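PDB 2H0A: transcriptional regulator from Thermus thermophilus, which probably acts as a CcpA-type transcriptional repressor, with a two-lobed core built like a periplasmic binding protein. Local coordinates for residues 15-20 with 231-236; 60-65 with 82-87; 93-98 with 257-262. All blocks are in the same frame, centred on the assembly; numbering follows the deposited sequence.

Contact 1. Residues 15-20 with 231-236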
loop_
_atom_site.group_PDB
_atom_site.type_symbol
_atom_site.label_atom_id
_atom_site.label_comp_id
_atom_site.label_asym_id
_atom_site.label_seq_id
_atom_site.Cartn_x
_atom_site.Cartn_y
_atom_site.Cartn_z
ATOM N N ARG A 15 12.320 -5.871 -0.908
ATOM C CA ARG A 15 12.570 -7.297 -0.794
ATOM C C ARG A 15 13.936 -7.543 -1.413
ATOM O O ARG A 15 14.794 -8.181 -0.804
ATOM C CB ARG A 15 11.518 -8.127 -1.537
ATOM C CG ARG A 15 11.713 -9.626 -1.337
ATOM C CD ARG A 15 10.925 -10.482 -2.322
ATOM N NE ARG A 15 11.451 -10.401 -3.683
ATOM C CZ ARG A 15 12.670 -10.793 -4.043
ATOM N NH1 ARG A 15 13.506 -11.300 -3.149
ATOM N NH2 ARG A 15 13.058 -10.668 -5.302
ATOM N N ARG A 16 14.135 -7.016 -2.620
ATOM C CA ARG A 16 15.399 -7.176 -3.341
ATOM C C ARG A 16 16.564 -6.533 -2.607
ATOM O O ARG A 16 17.680 -7.041 -2.646
ATOM C CB ARG A 16 15.306 -6.559 -4.734
ATOM C CG ARG A 16 14.203 -7.125 -5.603
ATOM C CD ARG A 16 14.052 -6.279 -6.854
ATOM N NE ARG A 16 15.277 -6.278 -7.646
ATOM C CZ ARG A 16 15.528 -5.438 -8.645
ATOM N NH1 ARG A 16 14.634 -4.519 -8.985
ATOM N NH2 ARG A 16 16.677 -5.518 -9.297
ATOM N N LEU A 17 16.292 -5.413 -1.945
ATOM C CA LEU A 17 17.310 -4.674 -1.211
ATOM C C LEU A 17 17.854 -5.509 -0.065
ATOM O O LEU A 17 19.062 -5.588 0.138
ATOM C CB LEU A 17 16.718 -3.374 -0.666
ATOM C CG LEU A 17 17.705 -2.234 -0.416
ATOM C CD1 LEU A 17 18.284 -1.776 -1.750
ATOM C CD2 LEU A 17 17.007 -1.077 0.269
ATOM N N VAL A 18 16.948 -6.143 0.673
ATOM C CA VAL A 18 17.309 -6.975 1.814
ATOM C C VAL A 18 17.919 -8.299 1.387
ATOM O O VAL A 18 18.771 -8.850 2.081
ATOM C CB VAL A 18 16.086 -7.255 2.690
ATOM C CG1 VAL A 18 16.435 -8.288 3.742
ATOM C CG2 VAL A 18 15.606 -5.970 3.345
ATOM N N GLU A 19 17.474 -8.830 0.255
ATOM C CA GLU A 19 18.045 -10.075 -0.228
ATOM C C GLU A 19 19.512 -9.769 -0.473
ATOM O O GLU A 19 20.386 -10.598 -0.209
ATOM C CB GLU A 19 17.388 -10.510 -1.537
ATOM C CG GLU A 19 17.918 -11.834 -2.082
ATOM C CD GLU A 19 17.202 -12.278 -3.353
ATOM O OE1 GLU A 19 15.963 -12.439 -3.310
ATOM O OE2 GLU A 19 17.876 -12.469 -4.394
ATOM N N GLY A 20 19.770 -8.557 -0.968
ATOM C CA GLY A 20 21.127 -8.130 -1.243
ATOM C C GLY A 20 21.956 -8.013 0.020
ATOM O O GLY A 20 23.132 -8.357 0.021
ATOM N N GLN A 231 17.342 -1.248 -12.135
ATOM C CA GLN A 231 18.154 -0.839 -10.998
ATOM C C GLN A 231 18.795 -2.091 -10.397
ATOM O O GLN A 231 18.152 -3.129 -10.307
ATOM C CB GLN A 231 17.306 -0.215 -9.902
ATOM C CG GLN A 231 16.620 1.081 -10.216
ATOM C CD GLN A 231 16.041 1.700 -8.952
ATOM O OE1 GLN A 231 16.782 2.168 -8.084
ATOM N NE2 GLN A 231 14.717 1.686 -8.834
ATOM N N PRO A 232 20.077 -2.008 -9.989
ATOM C CA PRO A 232 20.793 -3.145 -9.386
ATOM C C PRO A 232 20.565 -3.102 -7.882
ATOM O O PRO A 232 21.504 -2.938 -7.104
ATOM C CB PRO A 232 22.240 -2.859 -9.753
ATOM C CG PRO A 232 22.288 -1.334 -9.667
ATOM C CD PRO A 232 21.010 -0.914 -10.338
ATOM N N VAL A 233 19.304 -3.247 -7.488
ATOM C CA VAL A 233 18.885 -3.166 -6.087
ATOM C C VAL A 233 19.564 -4.121 -5.107
ATOM O O VAL A 233 19.917 -3.723 -4.002
ATOM C CB VAL A 233 17.351 -3.312 -5.982
ATOM C CG1 VAL A 233 16.887 -2.984 -4.584
ATOM C CG2 VAL A 233 16.677 -2.387 -6.982
ATOM N N GLU A 234 19.752 -5.372 -5.498
ATOM C CA GLU A 234 20.417 -6.323 -4.619
ATOM C C GLU A 234 21.857 -5.876 -4.405
ATOM O O GLU A 234 22.326 -5.789 -3.267
ATOM C CB GLU A 234 20.386 -7.732 -5.219
ATOM C CG GLU A 234 18.985 -8.253 -5.488
ATOM C CD GLU A 234 18.423 -7.779 -6.817
ATOM O OE1 GLU A 234 18.653 -6.606 -7.183
ATOM O OE2 GLU A 234 17.739 -8.577 -7.496
ATOM N N ALA A 235 22.546 -5.578 -5.505
ATOM C CA ALA A 235 23.941 -5.125 -5.447
ATOM C C ALA A 235 24.053 -3.867 -4.585
ATOM O O ALA A 235 25.062 -3.655 -3.902
ATOM C CB ALA A 235 24.464 -4.851 -6.861
ATOM N N MET A 236 23.013 -3.033 -4.628
ATOM C CA MET A 236 22.982 -1.807 -3.836
ATOM C C MET A 236 22.902 -2.169 -2.353
ATOM O O MET A 236 23.542 -1.534 -1.522
ATOM C CB MET A 236 21.782 -0.936 -4.240
ATOM C CG MET A 236 21.903 -0.290 -5.625
ATOM S SD MET A 236 20.446 0.667 -6.126
ATOM C CE MET A 236 20.496 1.905 -4.883
#
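R16 and E234 join helix 12-25 to the start of helix 233-248 in one lobe of a fold of the periplasmic binding protein type, where the chain arrives from strand 227-230. The guanidinium of R16 serves three residues of the second segment at once. Its NH2 meets E234 OE1 at 3.1 Å on the syn side of the carboxylate, completing a salt bridge. The same NH2 gives a hydrogen bond of 3.0 Å to Q231 O, approaching nearly along the C=O axis, while NE makes a weak bond of 3.4 Å to E234 OE2. The pair with E234 is two-pronged, though one prong is weak, and far from flat: the guanidinium and carboxylate planes stand 81° apart. Over one face of the guanidinium lies V233 CG2, 3.6 Å from R16 NH1. The bend at chi3 (61°) sets R16 NE beside the glutamate.

Further out, R16 NH1 hydrogen-bonds to D216 O and H218 ND1, which helps to fix the rotation of the group. On the apolar side, V233 CG1 packs against L17 CD1, 3.4 Å away, and the same L17 methyl is loosely met by M236 CB. V233 thus gives CG2 to the guanidinium and CG1 to the leucine. Where the two segments come closest, G20 brings no side chain between them, and its CA lies 3.3 Å from E234 O in a CA-H...O contact.

Contact 2. Residues 60-65 with 82-87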
loop_
_atom_site.group_PDB
_atom_site.type_symbol
_atom_site.label_atom_id
_atom_site.label_comp_id
_atom_site.label_asym_id
_atom_site.label_seq_id
_atom_site.Cartn_x
_atom_site.Cartn_y
_atom_site.Cartn_z
ATOM N N ILE A 60 21.523 -0.045 8.893
ATOM C CA ILE A 60 21.422 0.228 7.461
ATOM C C ILE A 60 20.088 0.935 7.225
ATOM O O ILE A 60 19.030 0.332 7.372
ATOM C CB ILE A 60 21.455 -1.086 6.639
ATOM C CG1 ILE A 60 22.810 -1.780 6.825
ATOM C CG2 ILE A 60 21.169 -0.792 5.165
ATOM C CD1 ILE A 60 22.931 -3.107 6.119
ATOM N N LEU A 61 20.140 2.215 6.868
ATOM C CA LEU A 61 18.923 2.988 6.636
ATOM C C LEU A 61 18.553 3.007 5.161
ATOM O O LEU A 61 19.364 3.381 4.322
ATOM C CB LEU A 61 19.110 4.419 7.129
ATOM C CG LEU A 61 17.917 5.041 7.861
ATOM C CD1 LEU A 61 18.177 6.528 8.060
ATOM C CD2 LEU A 61 16.626 4.826 7.071
ATOM N N ALA A 62 17.316 2.628 4.850
ATOM C CA ALA A 62 16.864 2.576 3.462
ATOM C C ALA A 62 15.912 3.685 2.991
ATOM O O ALA A 62 14.996 4.094 3.703
ATOM C CB ALA A 62 16.240 1.210 3.187
ATOM N N SER A 63 16.167 4.149 1.768
ATOM C CA SER A 63 15.381 5.169 1.070
ATOM C C SER A 63 15.084 6.490 1.754
ATOM O O SER A 63 14.917 7.494 1.078
ATOM C CB SER A 63 14.065 4.560 0.599
ATOM O OG SER A 63 14.303 3.432 -0.220
ATOM N N TYR A 64 15.011 6.512 3.079
ATOM C CA TYR A 64 14.709 7.763 3.775
ATOM C C TYR A 64 15.848 8.266 4.638
ATOM O O TYR A 64 16.412 7.526 5.442
ATOM C CB TYR A 64 13.420 7.604 4.571
ATOM C CG TYR A 64 12.275 7.253 3.656
ATOM C CD1 TYR A 64 12.071 5.942 3.224
ATOM C CD2 TYR A 64 11.447 8.250 3.145
ATOM C CE1 TYR A 64 11.067 5.633 2.297
ATOM C CE2 TYR A 64 10.449 7.959 2.222
ATOM C CZ TYR A 64 10.261 6.650 1.798
ATOM O OH TYR A 64 9.281 6.368 0.869
ATOM N N ASP A 65 16.164 9.546 4.476
ATOM C CA ASP A 65 17.300 10.142 5.159
ATOM C C ASP A 65 17.320 10.548 6.632
ATOM O O ASP A 65 17.383 9.703 7.522
ATOM C CB ASP A 65 17.826 11.319 4.322
ATOM C CG ASP A 65 19.057 11.964 4.936
ATOM O OD1 ASP A 65 19.833 11.248 5.606
ATOM O OD2 ASP A 65 19.247 13.182 4.749
ATOM N N VAL A 82 24.999 3.201 7.810
ATOM C CA VAL A 82 25.244 3.301 6.380
ATOM C C VAL A 82 23.910 3.418 5.645
ATOM O O VAL A 82 23.041 2.553 5.775
ATOM C CB VAL A 82 26.021 2.066 5.863
ATOM C CG1 VAL A 82 25.289 0.796 6.243
ATOM C CG2 VAL A 82 26.198 2.150 4.357
ATOM N N LEU A 83 23.752 4.503 4.889
ATOM C CA LEU A 83 22.533 4.762 4.123
ATOM C C LEU A 83 22.564 4.084 2.763
ATOM O O LEU A 83 23.610 4.014 2.124
ATOM C CB LEU A 83 22.354 6.261 3.891
ATOM C CG LEU A 83 22.006 7.179 5.055
ATOM C CD1 LEU A 83 22.014 8.615 4.568
ATOM C CD2 LEU A 83 20.638 6.822 5.603
ATOM N N VAL A 84 21.414 3.591 2.321
ATOM C CA VAL A 84 21.317 2.958 1.020
ATOM C C VAL A 84 20.095 3.530 0.322
ATOM O O VAL A 84 19.033 3.658 0.929
ATOM C CB VAL A 84 21.192 1.417 1.121
ATOM C CG1 VAL A 84 19.951 1.034 1.904
ATOM C CG2 VAL A 84 21.154 0.810 -0.281
ATOM N N ASP A 85 20.259 3.876 -0.953
ATOM C CA ASP A 85 19.195 4.473 -1.749
ATOM C C ASP A 85 18.958 5.882 -1.231
ATOM O O ASP A 85 17.901 6.470 -1.444
ATOM C CB ASP A 85 17.905 3.665 -1.632
ATOM C CG ASP A 85 16.813 4.191 -2.535
ATOM O OD1 ASP A 85 16.958 4.074 -3.768
ATOM O OD2 ASP A 85 15.817 4.736 -2.017
ATOM N N ALA A 86 19.959 6.409 -0.531
ATOM C CA ALA A 86 19.905 7.753 0.038
ATOM C C ALA A 86 21.315 8.328 0.084
ATOM O O ALA A 86 22.288 7.595 -0.067
ATOM C CB ALA A 86 19.315 7.702 1.445
ATOM N N GLN A 87 21.419 9.637 0.282
ATOM C CA GLN A 87 22.715 10.303 0.352
ATOM C C GLN A 87 22.784 11.209 1.562
ATOM O O GLN A 87 21.794 11.828 1.943
ATOM C CB GLN A 87 22.970 11.155 -0.885
ATOM C CG GLN A 87 23.080 10.395 -2.172
ATOM C CD GLN A 87 23.481 11.301 -3.310
ATOM O OE1 GLN A 87 24.551 11.906 -3.280
ATOM N NE2 GLN A 87 22.621 11.411 -4.320
#
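S63 carries OG anti to its carbonyl carbon (chi1 -57°), and D85 carries its carboxylate carbon CG anti to the backbone N (chi1 -175°), close to the serine. S63 OG gives D85 OD2 a 2.7 Å hydrogen bond. The hydroxyl comes to the carboxylate from above its plane, and S63 OG is also hydrogen-bonded to Y14 OH, so two partners hold it. D85 OD2 has a long, weak ion pair with R131 as well, a positive charge that might modestly favour the ionised carboxylate.

Both residues stand just past the C-terminal ends of adjacent parallel strands. Behind them runs a parallel ladder: V82 O accepts from L61 N at 3.1 Å, L61 O from V84 N at 2.9 Å, and V84 O from S63 N at 3.0 Å. I60 and V82 lie side by side on one face of the sheet, CG1 to CG1 at 3.6 Å, and V84 CG1 sits 3.9 Å from A62 CB. On the other face L83 runs alongside L61, with L83 CD2 lying 3.5 Å from L61 CD1. The other methyl, L83 CD1, approaches D65 OD1.

The face of I60, A62, V82 and V84 is covered by helices 12-25 and 233-248, through L17, I21, A240, L243 and L244. Strand 2-6 flanks 58-62, and strand 92-96 continues the sheet beyond 81-84.

Contact 3. Residues 93-98 with 257-262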
loop_
_atom_site.group_PDB
_atom_site.type_symbol
_atom_site.label_atom_id
_atom_site.label_comp_id
_atom_site.label_asym_id
_atom_site.label_seq_id
_atom_site.Cartn_x
_atom_site.Cartn_y
_atom_site.Cartn_z
ATOM N N SER A 93 27.058 6.324 2.051
ATOM C CA SER A 93 25.828 6.212 1.300
ATOM C C SER A 93 25.971 5.552 -0.055
ATOM O O SER A 93 26.850 5.901 -0.844
ATOM C CB SER A 93 25.234 7.603 1.089
ATOM O OG SER A 93 25.263 8.362 2.284
ATOM N N VAL A 94 25.101 4.588 -0.324
ATOM C CA VAL A 94 25.084 3.942 -1.620
ATOM C C VAL A 94 23.792 4.498 -2.229
ATOM O O VAL A 94 22.806 4.712 -1.523
ATOM C CB VAL A 94 25.070 2.388 -1.490
ATOM C CG1 VAL A 94 25.202 1.999 -0.045
ATOM C CG2 VAL A 94 23.823 1.790 -2.128
ATOM N N TYR A 95 23.806 4.784 -3.523
ATOM C CA TYR A 95 22.624 5.341 -4.172
ATOM C C TYR A 95 22.714 5.165 -5.674
ATOM O O TYR A 95 23.773 4.846 -6.203
ATOM C CB TYR A 95 22.490 6.830 -3.854
ATOM C CG TYR A 95 23.671 7.637 -4.327
ATOM C CD1 TYR A 95 24.869 7.643 -3.604
ATOM C CD2 TYR A 95 23.618 8.348 -5.526
ATOM C CE1 TYR A 95 25.981 8.335 -4.065
ATOM C CE2 TYR A 95 24.731 9.040 -5.999
ATOM C CZ TYR A 95 25.911 9.029 -5.264
ATOM O OH TYR A 95 27.027 9.684 -5.735
ATOM N N LEU A 96 21.591 5.391 -6.351
ATOM C CA LEU A 96 21.517 5.258 -7.797
ATOM C C LEU A 96 21.418 6.607 -8.487
ATOM O O LEU A 96 20.870 7.553 -7.933
ATOM C CB LEU A 96 20.288 4.439 -8.183
ATOM C CG LEU A 96 20.260 4.036 -9.657
ATOM C CD1 LEU A 96 20.812 2.633 -9.768
ATOM C CD2 LEU A 96 18.858 4.094 -10.209
ATOM N N ASP A 97 21.948 6.689 -9.702
ATOM C CA ASP A 97 21.867 7.922 -10.481
ATOM C C ASP A 97 20.513 7.878 -11.197
ATOM O O ASP A 97 20.425 7.469 -12.357
ATOM C CB ASP A 97 22.989 7.982 -11.521
ATOM C CG ASP A 97 23.076 9.336 -12.210
ATOM O OD1 ASP A 97 22.029 9.901 -12.588
ATOM O OD2 ASP A 97 24.203 9.835 -12.385
ATOM N N ASN A 98 19.460 8.289 -10.497
ATOM C CA ASN A 98 18.115 8.286 -11.062
ATOM C C ASN A 98 17.885 9.270 -12.195
ATOM O O ASN A 98 17.016 9.041 -13.029
ATOM C CB ASN A 98 17.084 8.531 -9.959
ATOM C CG ASN A 98 16.686 7.253 -9.246
ATOM O OD1 ASN A 98 15.912 6.447 -9.772
ATOM N ND2 ASN A 98 17.227 7.051 -8.049
ATOM N N GLU A 257 30.982 7.190 -0.190
ATOM C CA GLU A 257 29.860 7.286 -1.102
ATOM C C GLU A 257 30.039 6.343 -2.295
ATOM O O GLU A 257 31.144 6.198 -2.818
ATOM C CB GLU A 257 29.760 8.742 -1.552
ATOM C CG GLU A 257 28.772 9.032 -2.642
ATOM C CD GLU A 257 28.794 10.493 -3.064
ATOM O OE1 GLU A 257 28.318 11.352 -2.288
ATOM O OE2 GLU A 257 29.298 10.780 -4.172
ATOM N N VAL A 258 28.956 5.681 -2.698
ATOM C CA VAL A 258 28.982 4.758 -3.836
ATOM C C VAL A 258 27.732 4.936 -4.698
ATOM O O VAL A 258 26.605 4.784 -4.226
ATOM C CB VAL A 258 29.088 3.279 -3.380
ATOM C CG1 VAL A 258 28.901 2.349 -4.567
ATOM C CG2 VAL A 258 30.454 3.026 -2.763
ATOM N N ARG A 259 27.955 5.255 -5.967
ATOM C CA ARG A 259 26.887 5.504 -6.923
ATOM C C ARG A 259 26.728 4.409 -7.977
ATOM O O ARG A 259 27.688 4.019 -8.651
ATOM C CB ARG A 259 27.142 6.861 -7.590
ATOM C CG ARG A 259 26.464 7.104 -8.919
ATOM C CD ARG A 259 26.934 8.443 -9.493
ATOM N NE ARG A 259 26.483 8.657 -10.865
ATOM C CZ ARG A 259 26.983 8.038 -11.931
ATOM N NH1 ARG A 259 27.975 7.162 -11.798
ATOM N NH2 ARG A 259 26.464 8.272 -13.129
ATOM N N PHE A 260 25.503 3.913 -8.110
ATOM C CA PHE A 260 25.199 2.876 -9.081
ATOM C C PHE A 260 24.525 3.498 -10.300
ATOM O O PHE A 260 24.036 4.622 -10.229
ATOM C CB PHE A 260 24.287 1.814 -8.452
ATOM C CG PHE A 260 25.004 0.868 -7.526
ATOM C CD1 PHE A 260 25.520 1.311 -6.311
ATOM C CD2 PHE A 260 25.171 -0.472 -7.874
ATOM C CE1 PHE A 260 26.188 0.434 -5.454
ATOM C CE2 PHE A 260 25.842 -1.360 -7.021
ATOM C CZ PHE A 260 26.348 -0.907 -5.813
ATOM N N GLU A 261 24.513 2.779 -11.418
ATOM C CA GLU A 261 23.880 3.287 -12.634
ATOM C C GLU A 261 22.835 2.314 -13.144
ATOM O O GLU A 261 23.046 1.108 -13.147
ATOM C CB GLU A 261 24.903 3.522 -13.759
ATOM C CG GLU A 261 26.018 4.512 -13.446
ATOM C CD GLU A 261 26.867 4.850 -14.676
ATOM O OE1 GLU A 261 27.180 3.929 -15.466
ATOM O OE2 GLU A 261 27.232 6.037 -14.845
ATOM N N PRO A 262 21.685 2.832 -13.584
ATOM C CA PRO A 262 20.604 2.001 -14.107
ATOM C C PRO A 262 20.892 1.690 -15.573
ATOM O O PRO A 262 21.691 2.373 -16.209
ATOM C CB PRO A 262 19.386 2.889 -13.924
ATOM C CG PRO A 262 19.948 4.244 -14.216
ATOM C CD PRO A 262 21.258 4.237 -13.466
#
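Strands 92-96 and 257-265, two of those that leave one lobe for the other, pair in parallel from S93 with E257 to L96 with F260, a feature of the three-stranded hinge in type I periplasmic-binding folds, to which LacI-type repressors belong. S93 O accepts from V258 N at 2.8 Å and Y95 O from F260 N at 2.7 Å; Y95 N to V258 O and D97 N to F260 O complete the ladder.

On one face, Y95 CG sits between its backbone N and carbonyl carbon (chi1 60°), and the ring lies across the neighbouring strand. R259 CA lies over one ring face toward the rim, E257 CG is in plane at the edge, and Y95 OH makes a weak 3.0 Å hydrogen bond to E257 OE2. An alanine here would probably open a gap beside R259 CB and E257 CG and leave E257 OE2 without that weak partner.

Farther along, R259 grips D97 side-on, its NE 3.0 Å and its NH2 2.8 Å from the single atom D97 OD2, with the guanidinium and carboxylate planes 80° apart. R259 NH2 also binds E261 OE2 at 2.9 Å, so one cation is shared by two acids and probably eases their repulsion. The other oxygen, D97 OD1, caps L100 N at the start of helix 99-109.

The opposite face is apolar: L96 CD1 packs 3.8 Å from F260 CB, and L96 CD2 touches P262 CB. It rests on helix 233-248 through A235, M236 and A240, while strand 81-84 borders 92-96 on its other side.

In the fold
The three contacts lie in one lobe, their centres 11 to 13 Å apart. Contacts 2 and 3 belong to the same sheet, where strands 81-84 and 92-96 are neighbours; contact 1 lies on the helical layer, with L17 and M236 packed against V84 and M236 also against V94. Along the chain, both halves of contact 2 fall between the two halves of contact 1, contact 3 begins only after contact 2 is complete, and contacts 1 and 3 interleave. Residues 231-236, 93-98 and 257-262 fall close to the three crossings between lobes. The hinge strands are thus built into the lobe's core, as in relatives whose lobes probably move as units on effector binding.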